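Local atomic coordinates of packaging protein UL32 (Human herpesvirus 8 type M, PDB entry 6XF9), a protein that probably helps direct newly made capsids to nuclear replication compartments, and forms a pentameric ring required for packaging of the viral genome. Residues H305-E318 and M343-I355. Numbering follows the deposited sequence.
Sequences HPEAPKALQTLQCE and MPYVSDPLLRELI
Glu-307 and His-305 meet Ser-347 and Asp-348, just before the helix that begins at Pro-349. Three hydrogen bonds grip the Glu-307 carboxylate. Ser-347 N donates to Glu-307 OE1 at 3.3 Å. Ser-347 OG donates to Glu-307 OE2 on its syn lone pair. Asp-348 N gives OE2 a second, nearly straight bond. Both backbone N-H groups come from above the carboxylate plane.

His-305 NE2 donates to Asp-348 OD2 at 2.7 Å. The oxygen lies close to the ring plane, but the ring and carboxylate planes are turned 46° apart. With CG anti to the backbone N of His-305 (chi1 -165°), the ring reaches across to this partner. Its other nitrogen, ND1, accepts from Glu-307 N in the ring plane, which fixes the ring's rotation. Asp-348 is itself an N-cap: its OD1 accepts from Leu-350 N. One carboxylate thus holds both the helix start and the histidine.

Two CH-pi contacts follow. Leu-351 CD2 lies over one face of the His-305 ring, 3.7 Å from its centroid. Thr-314 CG2 sits over the centre of the Tyr-345 ring, 3.5 Å from the centroid. Met-343 CA, from the ring's own segment, lies toward the rim of the opposite face.

Apolar side chains pack between these groups. Ala-311 CB meets Val-346 CG2 at 3.6 Å. Leu-312 CD2 touches Ile-355 CD1 at 3.8 Å, and Leu-315 CD2 lies alongside Ile-355 CG2.

The axes of helices 308-318 and 349-355 are 11.6 Å apart and cross at -43°, with the 343-348 loop packed against the former. Leu-312 also touches His-366 of helix 360-369, a zinc ligand with Cys-296, Cys-299 and Cys-373. Helices 297-304, 225-235 and 329-338 pack around this buried contact.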
loop_
_atom_site.group_PDB
_atom_site.type_symbol
_atom_site.label_atom_id
_atom_site.label_comp_id
_atom_site.label_asym_id
_atom_site.label_seq_id
_atom_site.Cartn_x
_atom_site.Cartn_y
_atom_site.Cartn_z
ATOM N N HIS D 305 34.814 6.757 -36.504
ATOM C CA HIS D 305 36.252 6.696 -36.554
ATOM C C HIS D 305 36.775 5.312 -36.205
ATOM O O HIS D 305 36.320 4.704 -35.222
ATOM C CB HIS D 305 36.862 7.715 -35.601
ATOM C CG HIS D 305 38.316 7.963 -35.843
ATOM N ND1 HIS D 305 39.287 7.011 -35.608
ATOM C CD2 HIS D 305 38.967 9.064 -36.286
ATOM C CE1 HIS D 305 40.472 7.516 -35.899
ATOM N NE2 HIS D 305 40.307 8.761 -36.306
ATOM N N PRO D 306 37.787 4.833 -36.942
ATOM C CA PRO D 306 38.149 3.407 -36.857
ATOM C C PRO D 306 38.788 2.987 -35.555
ATOM O O PRO D 306 38.768 1.792 -35.251
ATOM C CB PRO D 306 39.128 3.221 -38.027
ATOM C CG PRO D 306 38.786 4.330 -38.987
ATOM C CD PRO D 306 38.412 5.490 -38.106
ATOM N N GLU D 307 39.434 3.880 -34.815
ATOM C CA GLU D 307 40.100 3.462 -33.586
ATOM C C GLU D 307 39.426 3.972 -32.319
ATOM O O GLU D 307 39.984 3.802 -31.231
ATOM C CB GLU D 307 41.576 3.852 -33.639
ATOM C CG GLU D 307 41.795 5.141 -34.361
ATOM C CD GLU D 307 43.258 5.432 -34.678
ATOM O OE1 GLU D 307 44.150 4.847 -34.026
ATOM O OE2 GLU D 307 43.504 6.249 -35.603
ATOM N N ALA D 308 38.216 4.547 -32.419
ATOM C CA ALA D 308 37.540 5.006 -31.204
ATOM C C ALA D 308 37.139 3.835 -30.311
ATOM O O ALA D 308 37.444 3.882 -29.104
ATOM C CB ALA D 308 36.334 5.884 -31.564
ATOM N N PRO D 309 36.507 2.758 -30.814
ATOM C CA PRO D 309 36.148 1.645 -29.916
ATOM C C PRO D 309 37.295 1.131 -29.070
ATOM O O PRO D 309 37.171 1.008 -27.840
ATOM C CB PRO D 309 35.629 0.588 -30.894
ATOM C CG PRO D 309 34.986 1.376 -31.957
ATOM C CD PRO D 309 35.868 2.590 -32.140
ATOM N N LYS D 310 38.423 0.821 -29.696
ATOM C CA LYS D 310 39.518 0.273 -28.923
ATOM C C LYS D 310 40.200 1.349 -28.089
ATOM O O LYS D 310 40.684 1.055 -26.987
ATOM C CB LYS D 310 40.519 -0.390 -29.858
ATOM C CG LYS D 310 41.225 -1.564 -29.234
ATOM C CD LYS D 310 42.585 -1.815 -29.875
ATOM C CE LYS D 310 43.619 -2.246 -28.824
ATOM N NZ LYS D 310 43.404 -3.651 -28.328
ATOM N N ALA D 311 40.220 2.600 -28.582
ATOM C CA ALA D 311 40.853 3.692 -27.837
ATOM C C ALA D 311 40.151 3.958 -26.519
ATOM O O ALA D 311 40.793 4.102 -25.472
ATOM C CB ALA D 311 40.855 4.971 -28.667
ATOM N N LEU D 312 38.820 3.988 -26.549
ATOM C CA LEU D 312 38.064 4.272 -25.345
ATOM C C LEU D 312 38.148 3.108 -24.374
ATOM O O LEU D 312 38.270 3.323 -23.165
ATOM C CB LEU D 312 36.633 4.593 -25.736
ATOM C CG LEU D 312 36.649 5.884 -26.555
ATOM C CD1 LEU D 312 35.294 6.117 -27.238
ATOM C CD2 LEU D 312 37.071 7.099 -25.703
ATOM N N GLN D 313 38.109 1.866 -24.878
ATOM C CA GLN D 313 38.298 0.733 -23.977
ATOM C C GLN D 313 39.687 0.739 -23.368
ATOM O O GLN D 313 39.875 0.217 -22.261
ATOM C CB GLN D 313 38.026 -0.620 -24.650
ATOM C CG GLN D 313 38.159 -1.776 -23.624
ATOM C CD GLN D 313 37.231 -1.629 -22.384
ATOM O OE1 GLN D 313 37.667 -1.841 -21.240
ATOM N NE2 GLN D 313 35.929 -1.327 -22.626
ATOM N N THR D 314 40.686 1.226 -24.101
ATOM C CA THR D 314 42.010 1.341 -23.504
ATOM C C THR D 314 42.055 2.479 -22.491
ATOM O O THR D 314 42.651 2.335 -21.420
ATOM C CB THR D 314 43.043 1.539 -24.608
ATOM O OG1 THR D 314 43.179 0.315 -25.347
ATOM C CG2 THR D 314 44.371 1.938 -24.023
ATOM N N LEU D 315 41.375 3.596 -22.797
ATOM C CA LEU D 315 41.224 4.691 -21.844
ATOM C C LEU D 315 40.500 4.224 -20.582
ATOM O O LEU D 315 40.889 4.583 -19.461
ATOM C CB LEU D 315 40.475 5.847 -22.503
ATOM C CG LEU D 315 40.122 7.074 -21.659
ATOM C CD1 LEU D 315 41.343 7.689 -20.975
ATOM C CD2 LEU D 315 39.372 8.099 -22.496
ATOM N N GLN D 316 39.454 3.407 -20.741
ATOM C CA GLN D 316 38.755 2.896 -19.567
ATOM C C GLN D 316 39.701 2.136 -18.657
ATOM O O GLN D 316 39.557 2.190 -17.430
ATOM C CB GLN D 316 37.581 2.009 -19.971
ATOM C CG GLN D 316 36.735 1.611 -18.782
ATOM C CD GLN D 316 35.577 0.737 -19.175
ATOM O OE1 GLN D 316 35.533 0.200 -20.291
ATOM N NE2 GLN D 316 34.574 0.663 -18.295
ATOM N N CYS D 317 40.620 1.350 -19.246
ATOM C CA CYS D 317 41.648 0.657 -18.464
ATOM C C CYS D 317 42.620 1.644 -17.826
ATOM O O CYS D 317 43.066 1.434 -16.694
ATOM C CB CYS D 317 42.400 -0.362 -19.330
ATOM S SG CYS D 317 41.315 -1.622 -20.095
ATOM N N GLU D 318 42.979 2.720 -18.533
ATOM C CA GLU D 318 43.885 3.685 -17.924
ATOM C C GLU D 318 43.213 4.349 -16.737
ATOM O O GLU D 318 43.835 4.537 -15.683
ATOM C CB GLU D 318 44.310 4.787 -18.904
ATOM C CG GLU D 318 45.259 4.445 -20.058
ATOM C CD GLU D 318 45.909 5.718 -20.654
ATOM O OE1 GLU D 318 45.732 6.019 -21.855
ATOM O OE2 GLU D 318 46.510 6.493 -19.878
ATOM N N MET D 343 46.991 9.298 -24.212
ATOM C CA MET D 343 46.453 8.404 -25.246
ATOM C C MET D 343 47.356 8.187 -26.458
ATOM O O MET D 343 46.928 8.390 -27.595
ATOM C CB MET D 343 45.078 8.898 -25.707
ATOM C CG MET D 343 44.049 8.995 -24.592
ATOM S SD MET D 343 42.441 9.565 -25.175
ATOM C CE MET D 343 42.022 8.265 -26.334
ATOM N N PRO D 344 48.609 7.773 -26.224
ATOM C CA PRO D 344 49.533 7.621 -27.362
ATOM C C PRO D 344 49.137 6.499 -28.311
ATOM O O PRO D 344 49.633 6.466 -29.448
ATOM C CB PRO D 344 50.880 7.338 -26.691
ATOM C CG PRO D 344 50.565 6.945 -25.265
ATOM C CD PRO D 344 49.096 7.081 -25.018
ATOM N N TYR D 345 48.267 5.581 -27.869
ATOM C CA TYR D 345 47.746 4.481 -28.674
ATOM C C TYR D 345 46.835 4.940 -29.801
ATOM O O TYR D 345 46.422 4.104 -30.615
ATOM C CB TYR D 345 46.974 3.500 -27.776
ATOM C CG TYR D 345 46.148 4.170 -26.674
ATOM C CD1 TYR D 345 44.832 4.595 -26.895
ATOM C CD2 TYR D 345 46.693 4.376 -25.416
ATOM C CE1 TYR D 345 44.099 5.218 -25.884
ATOM C CE2 TYR D 345 45.978 4.988 -24.415
ATOM C CZ TYR D 345 44.683 5.410 -24.636
ATOM O OH TYR D 345 43.989 6.019 -23.597
ATOM N N VAL D 346 46.488 6.222 -29.863
ATOM C CA VAL D 346 45.642 6.739 -30.931
ATOM C C VAL D 346 46.568 7.401 -31.944
ATOM O O VAL D 346 47.316 8.325 -31.596
ATOM C CB VAL D 346 44.593 7.734 -30.398
ATOM C CG1 VAL D 346 43.734 8.279 -31.541
ATOM C CG2 VAL D 346 43.726 7.098 -29.322
ATOM N N SER D 347 46.550 6.909 -33.186
ATOM C CA SER D 347 47.417 7.487 -34.204
ATOM C C SER D 347 46.828 8.800 -34.709
ATOM O O SER D 347 47.470 9.853 -34.627
ATOM C CB SER D 347 47.650 6.493 -35.344
ATOM O OG SER D 347 46.640 6.570 -36.329
ATOM N N ASP D 348 45.605 8.750 -35.254
ATOM C CA ASP D 348 44.924 9.939 -35.763
ATOM C C ASP D 348 44.869 11.021 -34.686
ATOM O O ASP D 348 44.133 10.888 -33.695
ATOM C CB ASP D 348 43.497 9.618 -36.208
ATOM C CG ASP D 348 42.827 10.794 -36.902
ATOM O OD1 ASP D 348 43.229 11.954 -36.643
ATOM O OD2 ASP D 348 41.837 10.578 -37.647
ATOM N N PRO D 349 45.592 12.127 -34.869
ATOM C CA PRO D 349 45.566 13.194 -33.858
ATOM C C PRO D 349 44.237 13.935 -33.760
ATOM O O PRO D 349 44.030 14.637 -32.769
ATOM C CB PRO D 349 46.700 14.122 -34.303
ATOM C CG PRO D 349 46.777 13.922 -35.776
ATOM C CD PRO D 349 46.417 12.487 -36.035
ATOM N N LEU D 350 43.353 13.865 -34.758
ATOM C CA LEU D 350 42.050 14.516 -34.607
ATOM C C LEU D 350 41.208 13.802 -33.550
ATOM O O LEU D 350 40.723 14.427 -32.599
ATOM C CB LEU D 350 41.303 14.563 -35.943
ATOM C CG LEU D 350 39.956 15.285 -35.875
ATOM C CD1 LEU D 350 40.130 16.729 -35.444
ATOM C CD2 LEU D 350 39.211 15.215 -37.187
ATOM N N LEU D 351 41.056 12.481 -33.680
ATOM C CA LEU D 351 40.316 11.731 -32.676
ATOM C C LEU D 351 40.914 11.944 -31.304
ATOM O O LEU D 351 40.193 12.216 -30.338
ATOM C CB LEU D 351 40.342 10.243 -33.012
ATOM C CG LEU D 351 39.700 9.335 -31.973
ATOM C CD1 LEU D 351 38.213 9.636 -31.897
ATOM C CD2 LEU D 351 39.953 7.885 -32.327
ATOM N N ARG D 352 42.240 11.898 -31.217
ATOM C CA ARG D 352 42.920 12.093 -29.943
ATOM C C ARG D 352 42.594 13.452 -29.344
ATOM O O ARG D 352 42.286 13.559 -28.153
ATOM C CB ARG D 352 44.410 11.894 -30.164
ATOM C CG ARG D 352 45.313 11.998 -28.989
ATOM C CD ARG D 352 46.692 11.830 -29.570
ATOM N NE ARG D 352 47.770 12.098 -28.640
ATOM C CZ ARG D 352 48.881 11.371 -28.584
ATOM N NH1 ARG D 352 49.847 11.676 -27.716
ATOM N NH2 ARG D 352 49.013 10.317 -29.389
ATOM N N GLU D 353 42.644 14.509 -30.154
ATOM C CA GLU D 353 42.355 15.844 -29.632
ATOM C C GLU D 353 40.883 16.018 -29.272
ATOM O O GLU D 353 40.565 16.765 -28.342
ATOM C CB GLU D 353 42.825 16.910 -30.619
ATOM C CG GLU D 353 42.576 18.330 -30.153
ATOM C CD GLU D 353 43.267 19.349 -31.029
ATOM O OE1 GLU D 353 43.826 18.933 -32.075
ATOM O OE2 GLU D 353 43.228 20.557 -30.684
ATOM N N LEU D 354 39.972 15.380 -30.006
ATOM C CA LEU D 354 38.555 15.473 -29.662
ATOM C C LEU D 354 38.296 14.844 -28.296
ATOM O O LEU D 354 37.645 15.449 -27.437
ATOM C CB LEU D 354 37.700 14.813 -30.745
ATOM C CG LEU D 354 36.195 15.070 -30.762
ATOM C CD1 LEU D 354 35.658 14.678 -32.126
ATOM C CD2 LEU D 354 35.446 14.297 -29.661
ATOM N N ILE D 355 38.763 13.602 -28.105
ATOM C CA ILE D 355 38.577 12.896 -26.840
ATOM C C ILE D 355 39.150 13.711 -25.686
ATOM O O ILE D 355 38.519 13.860 -24.634
ATOM C CB ILE D 355 39.196 11.487 -26.923
ATOM C CG1 ILE D 355 38.406 10.612 -27.913
ATOM C CG2 ILE D 355 39.272 10.831 -25.549
ATOM C CD1 ILE D 355 39.013 9.222 -28.130
#